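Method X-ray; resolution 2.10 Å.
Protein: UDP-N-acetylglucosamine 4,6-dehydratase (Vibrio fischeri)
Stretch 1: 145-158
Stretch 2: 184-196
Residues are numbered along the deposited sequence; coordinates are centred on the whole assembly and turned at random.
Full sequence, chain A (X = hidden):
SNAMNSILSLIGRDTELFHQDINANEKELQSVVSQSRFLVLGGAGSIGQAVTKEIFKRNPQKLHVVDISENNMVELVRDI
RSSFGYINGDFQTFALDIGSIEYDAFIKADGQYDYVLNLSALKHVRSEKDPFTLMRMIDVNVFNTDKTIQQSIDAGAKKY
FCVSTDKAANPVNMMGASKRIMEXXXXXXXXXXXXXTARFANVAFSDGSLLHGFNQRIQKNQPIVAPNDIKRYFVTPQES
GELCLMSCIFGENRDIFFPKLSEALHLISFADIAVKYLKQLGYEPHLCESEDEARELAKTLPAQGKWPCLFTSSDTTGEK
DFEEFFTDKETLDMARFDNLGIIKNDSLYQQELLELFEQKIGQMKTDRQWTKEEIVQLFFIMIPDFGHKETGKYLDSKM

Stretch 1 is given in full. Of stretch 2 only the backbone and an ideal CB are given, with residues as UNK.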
ATOM      1  N   THR A 145       8.052  -8.033 -12.281  1.00 31.72           N
ATOM      2  CA  THR A 145       7.766  -7.574 -13.622  1.00 31.24           C
ATOM      3  C   THR A 145       8.183  -8.653 -14.609  1.00 30.97           C
ATOM      4  O   THR A 145       7.361  -9.067 -15.427  1.00 30.24           O
ATOM      5  CB  THR A 145       8.512  -6.277 -13.921  1.00 32.68           C
ATOM      6  OG1 THR A 145       8.208  -5.313 -12.908  1.00 34.52           O
ATOM      7  CG2 THR A 145       8.126  -5.718 -15.275  1.00 33.65           C
ATOM      8  N   ASP A 146       9.417  -9.162 -14.468  1.00 31.41           N
ATOM      9  CA  ASP A 146       9.936 -10.218 -15.348  1.00 31.47           C
ATOM     10  C   ASP A 146       9.030 -11.461 -15.279  1.00 30.87           C
ATOM     11  O   ASP A 146       8.631 -11.964 -16.318  1.00 30.61           O
ATOM     12  CB  ASP A 146      11.388 -10.584 -14.964  1.00 33.05           C
ATOM     13  CG  ASP A 146      12.067 -11.426 -15.987  1.00 35.21           C
ATOM     14  OD1 ASP A 146      12.174 -10.999 -17.159  1.00 41.13           O
ATOM     15  OD2 ASP A 146      12.484 -12.526 -15.644  1.00 40.01           O
ATOM     16  N   LYS A 147       8.656 -11.913 -14.073  1.00 30.26           N
ATOM     17  CA  LYS A 147       7.769 -13.068 -13.931  1.00 29.56           C
ATOM     18  C   LYS A 147       6.391 -12.870 -14.587  1.00 29.17           C
ATOM     19  O   LYS A 147       5.900 -13.757 -15.257  1.00 30.27           O
ATOM     20  CB  LYS A 147       7.590 -13.461 -12.445  1.00 30.12           C
ATOM     21  CG  LYS A 147       6.630 -14.684 -12.248  1.00 29.79           C
ATOM     22  CD  LYS A 147       6.302 -14.925 -10.803  1.00 29.01           C
ATOM     23  CE  LYS A 147       5.295 -13.892 -10.262  1.00 25.20           C
ATOM     24  NZ  LYS A 147       4.981 -14.281  -8.813  1.00 24.61           N
ATOM     25  N   THR A 148       5.739 -11.740 -14.361  1.00 28.97           N
ATOM     26  CA  THR A 148       4.381 -11.522 -14.897  1.00 27.65           C
ATOM     27  C   THR A 148       4.468 -11.378 -16.445  1.00 27.95           C
ATOM     28  O   THR A 148       3.572 -11.732 -17.172  1.00 28.35           O
ATOM     29  CB  THR A 148       3.740 -10.302 -14.301  1.00 26.95           C
ATOM     30  OG1 THR A 148       4.622  -9.182 -14.462  1.00 26.69           O
ATOM     31  CG2 THR A 148       3.360 -10.484 -12.733  1.00 27.01           C
ATOM     32  N   ILE A 149       5.550 -10.844 -16.951  1.00 28.91           N
ATOM     33  CA  ILE A 149       5.765 -10.911 -18.408  1.00 29.23           C
ATOM     34  C   ILE A 149       5.853 -12.383 -18.907  1.00 29.06           C
ATOM     35  O   ILE A 149       5.191 -12.752 -19.897  1.00 29.48           O
ATOM     36  CB  ILE A 149       7.012 -10.130 -18.885  1.00 29.30           C
ATOM     37  CG1 ILE A 149       6.873  -8.643 -18.524  1.00 29.46           C
ATOM     38  CG2 ILE A 149       7.142 -10.227 -20.424  1.00 26.37           C
ATOM     39  CD1 ILE A 149       8.162  -7.867 -18.669  1.00 27.17           C
ATOM     40  N   GLN A 150       6.627 -13.216 -18.220  1.00 28.88           N
ATOM     41  CA  GLN A 150       6.760 -14.635 -18.610  1.00 28.95           C
ATOM     42  C   GLN A 150       5.407 -15.348 -18.539  1.00 28.88           C
ATOM     43  O   GLN A 150       5.029 -16.088 -19.452  1.00 27.06           O
ATOM     44  CB  GLN A 150       7.829 -15.369 -17.758  1.00 30.39           C
ATOM     45  CG  GLN A 150       8.032 -16.813 -18.198  1.00 28.45           C
ATOM     46  CD  GLN A 150       8.731 -16.885 -19.569  1.00 32.08           C
ATOM     47  OE1 GLN A 150       9.725 -16.248 -19.748  1.00 33.51           O
ATOM     48  NE2 GLN A 150       8.173 -17.615 -20.525  1.00 30.72           N
ATOM     49  N   GLN A 151       4.599 -15.028 -17.499  1.00 28.98           N
ATOM     50  CA  GLN A 151       3.302 -15.619 -17.372  1.00 26.99           C
ATOM     51  C   GLN A 151       2.384 -15.120 -18.496  1.00 27.65           C
ATOM     52  O   GLN A 151       1.475 -15.827 -18.935  1.00 27.18           O
ATOM     53  CB  GLN A 151       2.717 -15.290 -16.002  1.00 27.81           C
ATOM     54  CG  GLN A 151       3.509 -15.850 -14.875  1.00 28.15           C
ATOM     55  CD  GLN A 151       2.994 -15.381 -13.550  1.00 27.68           C
ATOM     56  OE1 GLN A 151       2.522 -14.250 -13.414  1.00 30.69           O
ATOM     57  NE2 GLN A 151       3.098 -16.225 -12.563  1.00 24.52           N
ATOM     58  N   SER A 152       2.587 -13.897 -18.939  1.00 27.50           N
ATOM     59  CA  SER A 152       1.823 -13.372 -20.053  1.00 28.60           C
ATOM     60  C   SER A 152       2.208 -14.059 -21.402  1.00 29.36           C
ATOM     61  O   SER A 152       1.309 -14.378 -22.209  1.00 30.59           O
ATOM     62  CB  SER A 152       2.031 -11.862 -20.144  1.00 28.42           C
ATOM     63  OG  SER A 152       1.568 -11.200 -18.969  1.00 29.21           O
ATOM     64  N   ILE A 153       3.501 -14.277 -21.651  1.00 30.04           N
ATOM     65  CA  ILE A 153       3.962 -15.051 -22.832  1.00 30.99           C
ATOM     66  C   ILE A 153       3.357 -16.449 -22.804  1.00 31.80           C
ATOM     67  O   ILE A 153       2.819 -16.901 -23.779  1.00 31.32           O
ATOM     68  CB  ILE A 153       5.470 -15.213 -22.857  1.00 32.70           C
ATOM     69  CG1 ILE A 153       6.146 -13.834 -23.031  1.00 34.08           C
ATOM     70  CG2 ILE A 153       5.923 -16.167 -23.994  1.00 31.93           C
ATOM     71  CD1 ILE A 153       7.429 -13.715 -22.270  1.00 33.32           C
ATOM     72  N   ASP A 154       3.397 -17.102 -21.648  1.00 33.56           N
ATOM     73  CA  ASP A 154       2.887 -18.474 -21.499  1.00 34.29           C
ATOM     74  C   ASP A 154       1.397 -18.593 -21.811  1.00 33.83           C
ATOM     75  O   ASP A 154       0.938 -19.624 -22.291  1.00 33.10           O
ATOM     76  CB  ASP A 154       3.194 -19.021 -20.088  1.00 34.32           C
ATOM     77  CG  ASP A 154       4.711 -19.204 -19.835  1.00 37.68           C
ATOM     78  OD1 ASP A 154       5.528 -19.133 -20.790  1.00 37.82           O
ATOM     79  OD2 ASP A 154       5.092 -19.396 -18.662  1.00 43.29           O
ATOM     80  N   ALA A 155       0.638 -17.536 -21.553  1.00 32.99           N
ATOM     81  CA  ALA A 155      -0.795 -17.590 -21.799  1.00 32.99           C
ATOM     82  C   ALA A 155      -1.146 -17.042 -23.175  1.00 32.57           C
ATOM     83  O   ALA A 155      -2.312 -16.940 -23.507  1.00 30.70           O
ATOM     84  CB  ALA A 155      -1.555 -16.802 -20.691  1.00 33.25           C
ATOM     85  N   GLY A 156      -0.146 -16.662 -23.976  1.00 32.79           N
ATOM     86  CA  GLY A 156      -0.441 -16.059 -25.287  1.00 33.03           C
ATOM     87  C   GLY A 156      -1.021 -14.633 -25.299  1.00 32.80           C
ATOM     88  O   GLY A 156      -1.649 -14.265 -26.275  1.00 33.88           O
ATOM     89  N   ALA A 157      -0.861 -13.837 -24.225  1.00 31.92           N
ATOM     90  CA  ALA A 157      -1.170 -12.380 -24.270  1.00 30.52           C
ATOM     91  C   ALA A 157      -0.525 -11.727 -25.468  1.00 31.01           C
ATOM     92  O   ALA A 157       0.529 -12.163 -25.909  1.00 30.25           O
ATOM     93  CB  ALA A 157      -0.665 -11.658 -23.009  1.00 30.47           C
ATOM     94  N   LYS A 158      -1.126 -10.669 -25.986  1.00 29.54           N
ATOM     95  CA  LYS A 158      -0.552 -10.047 -27.143  1.00 31.07           C
ATOM     96  C   LYS A 158       0.314  -8.847 -26.815  1.00 29.98           C
ATOM     97  O   LYS A 158       1.147  -8.471 -27.649  1.00 27.21           O
ATOM     98  CB  LYS A 158      -1.587  -9.706 -28.188  1.00 32.00           C
ATOM     99  CG  LYS A 158      -2.583  -8.719 -27.803  1.00 34.70           C
ATOM    100  CD  LYS A 158      -3.359  -8.252 -29.120  1.00 38.70           C
ATOM    101  CE  LYS A 158      -4.858  -8.221 -28.905  1.00 39.90           C
ATOM    102  NZ  LYS A 158      -5.681  -7.201 -29.726  1.00 41.76           N
ATOM    103  N   UNK A 184      16.236  -3.490 -18.760  1.00 36.52           N
ATOM    104  CA  UNK A 184      17.108  -4.531 -19.353  1.00 36.60           C
ATOM    105  C   UNK A 184      16.341  -5.865 -19.449  1.00 35.45           C
ATOM    106  O   UNK A 184      16.329  -6.527 -20.499  1.00 34.68           O
ATOM    107  CB  UNK A 184      18.380  -4.709 -18.521  1.00 36.60           C
ATOM    108  N   UNK A 185      15.671  -6.236 -18.361  1.00 34.09           N
ATOM    109  CA  UNK A 185      14.870  -7.458 -18.343  1.00 33.47           C
ATOM    110  C   UNK A 185      13.742  -7.368 -19.339  1.00 33.52           C
ATOM    111  O   UNK A 185      13.397  -8.365 -19.957  1.00 34.64           O
ATOM    112  CB  UNK A 185      14.314  -7.725 -16.943  1.00 33.47           C
ATOM    113  N   UNK A 186      13.134  -6.189 -19.431  1.00 33.68           N
ATOM    114  CA  UNK A 186      12.060  -5.898 -20.378  1.00 33.82           C
ATOM    115  C   UNK A 186      12.568  -6.058 -21.831  1.00 34.00           C
ATOM    116  O   UNK A 186      11.888  -6.547 -22.680  1.00 32.78           O
ATOM    117  CB  UNK A 186      11.521  -4.485 -20.149  1.00 33.82           C
ATOM    118  N   UNK A 187      13.764  -5.576 -22.104  1.00 35.49           N
ATOM    119  CA  UNK A 187      14.299  -5.680 -23.436  1.00 36.60           C
ATOM    120  C   UNK A 187      14.449  -7.149 -23.796  1.00 37.05           C
ATOM    121  O   UNK A 187      14.180  -7.496 -24.922  1.00 38.35           O
ATOM    122  CB  UNK A 187      15.635  -4.943 -23.549  1.00 36.60           C
ATOM    123  N   UNK A 188      14.859  -8.013 -22.865  1.00 37.74           N
ATOM    124  CA  UNK A 188      15.003  -9.435 -23.183  1.00 37.28           C
ATOM    125  C   UNK A 188      13.654 -10.027 -23.493  1.00 36.43           C
ATOM    126  O   UNK A 188      13.518 -10.775 -24.464  1.00 35.89           O
ATOM    127  CB  UNK A 188      15.665 -10.196 -22.032  1.00 37.28           C
ATOM    128  N   UNK A 189      12.670  -9.710 -22.658  1.00 34.93           N
ATOM    129  CA  UNK A 189      11.290 -10.209 -22.856  1.00 34.63           C
ATOM    130  C   UNK A 189      10.596  -9.703 -24.108  1.00 34.14           C
ATOM    131  O   UNK A 189       9.697 -10.357 -24.626  1.00 33.25           O
ATOM    132  CB  UNK A 189      10.433  -9.828 -21.647  1.00 34.63           C
ATOM    133  N   UNK A 190      11.000  -8.531 -24.574  1.00 35.20           N
ATOM    134  CA  UNK A 190      10.460  -7.965 -25.790  1.00 35.54           C
ATOM    135  C   UNK A 190      10.890  -8.691 -27.059  1.00 35.51           C
ATOM    136  O   UNK A 190      10.331  -8.428 -28.097  1.00 35.29           O
ATOM    137  CB  UNK A 190      10.869  -6.494 -25.885  1.00 35.54           C
ATOM    138  N   UNK A 191      11.874  -9.582 -26.972  1.00 36.34           N
ATOM    139  CA  UNK A 191      12.169 -10.529 -28.071  1.00 36.82           C
ATOM    140  C   UNK A 191      11.116 -11.658 -28.173  1.00 36.52           C
ATOM    141  O   UNK A 191      11.199 -12.448 -29.092  1.00 36.71           O
ATOM    142  CB  UNK A 191      13.556 -11.141 -27.867  1.00 36.82           C
ATOM    143  N   UNK A 192      10.172 -11.748 -27.217  1.00 34.41           N
ATOM    144  CA  UNK A 192       9.129 -12.781 -27.247  1.00 35.14           C
ATOM    145  C   UNK A 192       7.697 -12.272 -27.201  1.00 33.74           C
ATOM    146  O   UNK A 192       6.820 -13.015 -27.521  1.00 34.72           O
ATOM    147  CB  UNK A 192       9.338 -13.735 -26.069  1.00 35.14           C
ATOM    148  N   UNK A 193       7.478 -11.048 -26.745  1.00 32.24           N
ATOM    149  CA  UNK A 193       6.156 -10.458 -26.709  1.00 31.13           C
ATOM    150  C   UNK A 193       6.336  -8.966 -26.899  1.00 31.37           C
ATOM    151  O   UNK A 193       7.336  -8.407 -26.467  1.00 31.96           O
ATOM    152  CB  UNK A 193       5.422 -10.779 -25.406  1.00 31.13           C
ATOM    153  N   UNK A 194       5.373  -8.346 -27.573  1.00 31.30           N
ATOM    154  CA  UNK A 194       5.263  -6.910 -27.662  1.00 31.97           C
ATOM    155  C   UNK A 194       5.129  -6.231 -26.263  1.00 32.39           C
ATOM    156  O   UNK A 194       4.166  -6.483 -25.512  1.00 32.17           O
ATOM    157  CB  UNK A 194       4.062  -6.557 -28.541  1.00 31.97           C
ATOM    158  N   UNK A 195       6.087  -5.354 -25.962  1.00 32.85           N
ATOM    159  CA  UNK A 195       6.104  -4.571 -24.736  1.00 34.12           C
ATOM    160  C   UNK A 195       6.157  -3.087 -25.085  1.00 34.20           C
ATOM    161  O   UNK A 195       7.018  -2.645 -25.868  1.00 36.18           O
ATOM    162  CB  UNK A 195       7.289  -4.965 -23.853  1.00 34.12           C
ATOM    163  N   UNK A 196       5.262  -2.294 -24.523  1.00 32.98           N
ATOM    164  CA  UNK A 196       5.372  -0.849 -24.679  1.00 33.55           C
ATOM    165  C   UNK A 196       5.256  -0.180 -23.318  1.00 33.57           C
ATOM    166  O   UNK A 196       4.674  -0.769 -22.411  1.00 32.67           O
ATOM    167  CB  UNK A 196       4.301  -0.319 -25.634  1.00 33.55           C
TER

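The two helices run nearly parallel, 13° apart, with axes 10.0 Å from each other at closest approach. Positions 184 and 187 are helical, and neither CB has anything of stretch 1 within 5.5 Å, so the choice is left open; the residues are Met 184 and Met 187, both as selenomethionine.

At 185 CA-to-CB points toward stretch 1, and the ideal CB lies 3.9 Å from Asp 146 OD1. A polar or an aromatic side chain could suit. It is Phe 185, whose ring presents its edge to the carboxylate, CD1 lying 3.7 Å from Asp 146 OD1.

Position 186 points sideways, its ideal CB 5.0 Å from Ile 149 CD1, and a branched or long apolar side chain could reach the methyl groups there. Leu 186 does so: its CD1 lies 3.7 Å from Thr 145 CG2 and 3.8 Å from Ile 149 CD1.

Position 188 points sideways, so only a long side chain could approach, and the acid of Asp 146 would favour a base. In Arg 188, NH1 stays 4.4 Å from Asp 146 OD2, beyond a salt bridge, while NE donates to water 1, which in turn donates to Asp 146 OD1.

CA-to-CB at 189 points toward stretch 1. The ideal CB lies 3.5 Å from Ile 149 CG2, and Ile 153 CD1 and Asp 146 OD1 are each 5.0 Å from it, so an aliphatic residue or a long basic one would fit. Seated among Asp 146, Ile 149, Gln 150 and Ile 153, Lys 189 packs CD 3.7 Å from Ile 153 CD1 and carries NZ to a salt bridge with Asp 146 OD1 at 2.7 Å.

Position 190 points away and 191 is out of reach, so stretch 1 sets no preference; they are Ser 190, whose OG bonds to Met 187 O (2.6 Å), and Glu 191.

At 192 the ideal CB is 4.3 Å from Ile 153 CD1, with the Gln 150 amide beyond; apolar or polar chains could serve. Glu 192 OE2 is linked to Gln 150 NE2 through water 2.

Position 193, extended in backbone, faces Ile 149, Ile 153 and Ala 157, which calls for an aliphatic residue. Ile 193 places CB 3.9 Å from Ile 153 CG1 and CD1 4.1 Å from Ala 157 CB.

The ideal CB at 194 is 3.6 Å from Lys 158 O, which suits a small residue, here Ala 194. Position 195 points sideways; a long aliphatic chain could reach Ile 149, and Ile 195 CD1 comes within 4.2 Å of Ile 149 CD1. Position 196, out of reach, is Ser 196.

Stretch 2 (184-196) MFLMRKSEEIAIS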
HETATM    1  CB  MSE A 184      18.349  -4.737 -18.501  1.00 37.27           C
HETATM    2  CG  MSE A 184      19.250  -3.538 -18.411  1.00 39.46           C
HETATM    3 SE   MSE A 184      20.738  -3.851 -17.184  0.65 41.77          SE
HETATM    4  CE  MSE A 184      21.572  -2.106 -17.231  1.00 45.04           C
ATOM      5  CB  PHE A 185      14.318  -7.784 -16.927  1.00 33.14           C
ATOM      6  CG  PHE A 185      15.334  -8.408 -16.010  1.00 32.53           C
ATOM      7  CD1 PHE A 185      15.502  -9.777 -15.978  1.00 35.73           C
ATOM      8  CD2 PHE A 185      16.180  -7.613 -15.254  1.00 31.80           C
ATOM      9  CE1 PHE A 185      16.470 -10.364 -15.162  1.00 36.66           C
ATOM     10  CE2 PHE A 185      17.155  -8.162 -14.442  1.00 35.19           C
ATOM     11  CZ  PHE A 185      17.300  -9.553 -14.377  1.00 37.78           C
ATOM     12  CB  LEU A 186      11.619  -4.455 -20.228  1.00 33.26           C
ATOM     13  CG  LEU A 186      10.320  -4.040 -19.578  1.00 37.72           C
ATOM     14  CD1 LEU A 186      10.162  -4.645 -18.208  1.00 39.89           C
ATOM     15  CD2 LEU A 186      10.225  -2.484 -19.555  1.00 37.99           C
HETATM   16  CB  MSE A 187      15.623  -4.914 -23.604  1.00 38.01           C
HETATM   17  CG  MSE A 187      15.527  -3.389 -23.668  1.00 40.65           C
HETATM   18 SE   MSE A 187      14.089  -2.576 -24.775  0.65 49.52          SE
HETATM   19  CE  MSE A 187      12.721  -2.304 -23.364  1.00 47.28           C
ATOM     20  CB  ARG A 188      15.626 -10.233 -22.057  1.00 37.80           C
ATOM     21  CG  ARG A 188      15.642 -11.719 -22.319  1.00 37.96           C
ATOM     22  CD  ARG A 188      16.633 -12.468 -21.403  1.00 39.51           C
ATOM     23  NE  ARG A 188      16.147 -12.523 -20.026  1.00 36.70           N
ATOM     24  CZ  ARG A 188      16.787 -13.118 -19.034  1.00 40.87           C
ATOM     25  NH1 ARG A 188      16.265 -13.106 -17.825  1.00 40.36           N
ATOM     26  NH2 ARG A 188      17.972 -13.708 -19.241  1.00 41.61           N
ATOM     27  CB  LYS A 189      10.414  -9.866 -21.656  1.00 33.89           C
ATOM     28  CG  LYS A 189      10.674 -10.754 -20.425  1.00 36.33           C
ATOM     29  CD  LYS A 189      10.500 -12.246 -20.780  1.00 37.02           C
ATOM     30  CE  LYS A 189      10.527 -13.166 -19.574  1.00 37.59           C
ATOM     31  NZ  LYS A 189      11.778 -13.085 -18.821  1.00 39.04           N
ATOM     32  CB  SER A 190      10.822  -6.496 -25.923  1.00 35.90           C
ATOM     33  OG  SER A 190      12.168  -6.328 -26.166  1.00 36.76           O
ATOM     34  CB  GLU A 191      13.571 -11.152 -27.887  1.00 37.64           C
ATOM     35  CG  GLU A 191      14.685 -10.102 -28.001  1.00 37.32           C
ATOM     36  CD  GLU A 191      16.065 -10.582 -27.578  1.00 39.23           C
ATOM     37  OE1 GLU A 191      16.168 -11.606 -26.892  1.00 42.00           O
ATOM     38  OE2 GLU A 191      17.061  -9.891 -27.905  1.00 44.18           O
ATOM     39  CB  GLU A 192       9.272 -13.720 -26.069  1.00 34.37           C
ATOM     40  CG  GLU A 192      10.521 -14.563 -26.152  1.00 39.24           C
ATOM     41  CD  GLU A 192      10.635 -15.469 -24.989  1.00 38.39           C
ATOM     42  OE1 GLU A 192      11.479 -15.134 -24.168  1.00 41.37           O
ATOM     43  OE2 GLU A 192       9.862 -16.465 -24.882  1.00 40.46           O
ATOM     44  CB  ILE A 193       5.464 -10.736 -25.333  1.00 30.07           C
ATOM     45  CG1 ILE A 193       3.998 -10.281 -25.329  1.00 29.83           C
ATOM     46  CG2 ILE A 193       6.209 -10.060 -24.226  1.00 28.97           C
ATOM     47  CD1 ILE A 193       3.201 -10.747 -24.077  1.00 28.08           C
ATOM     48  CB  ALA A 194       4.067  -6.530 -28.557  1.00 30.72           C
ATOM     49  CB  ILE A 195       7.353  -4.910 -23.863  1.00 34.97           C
ATOM     50  CG1 ILE A 195       7.374  -6.399 -23.508  1.00 34.60           C
ATOM     51  CG2 ILE A 195       7.360  -4.089 -22.565  1.00 32.72           C
ATOM     52  CD1 ILE A 195       8.573  -6.851 -22.673  1.00 35.08           C
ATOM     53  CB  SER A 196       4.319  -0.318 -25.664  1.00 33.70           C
ATOM     54  OG  SER A 196       3.013  -0.210 -25.109  1.00 34.03           O
TER
HETATM   55  O   HOH W   1      13.936 -10.734 -19.007  1.00 17.87           O
HETATM   56  O   HOH W   2       9.307 -18.175 -22.914  1.00 29.55           O
HETATM   57  O   HOH W   3       3.037  -9.812 -28.775  1.00 21.86           O
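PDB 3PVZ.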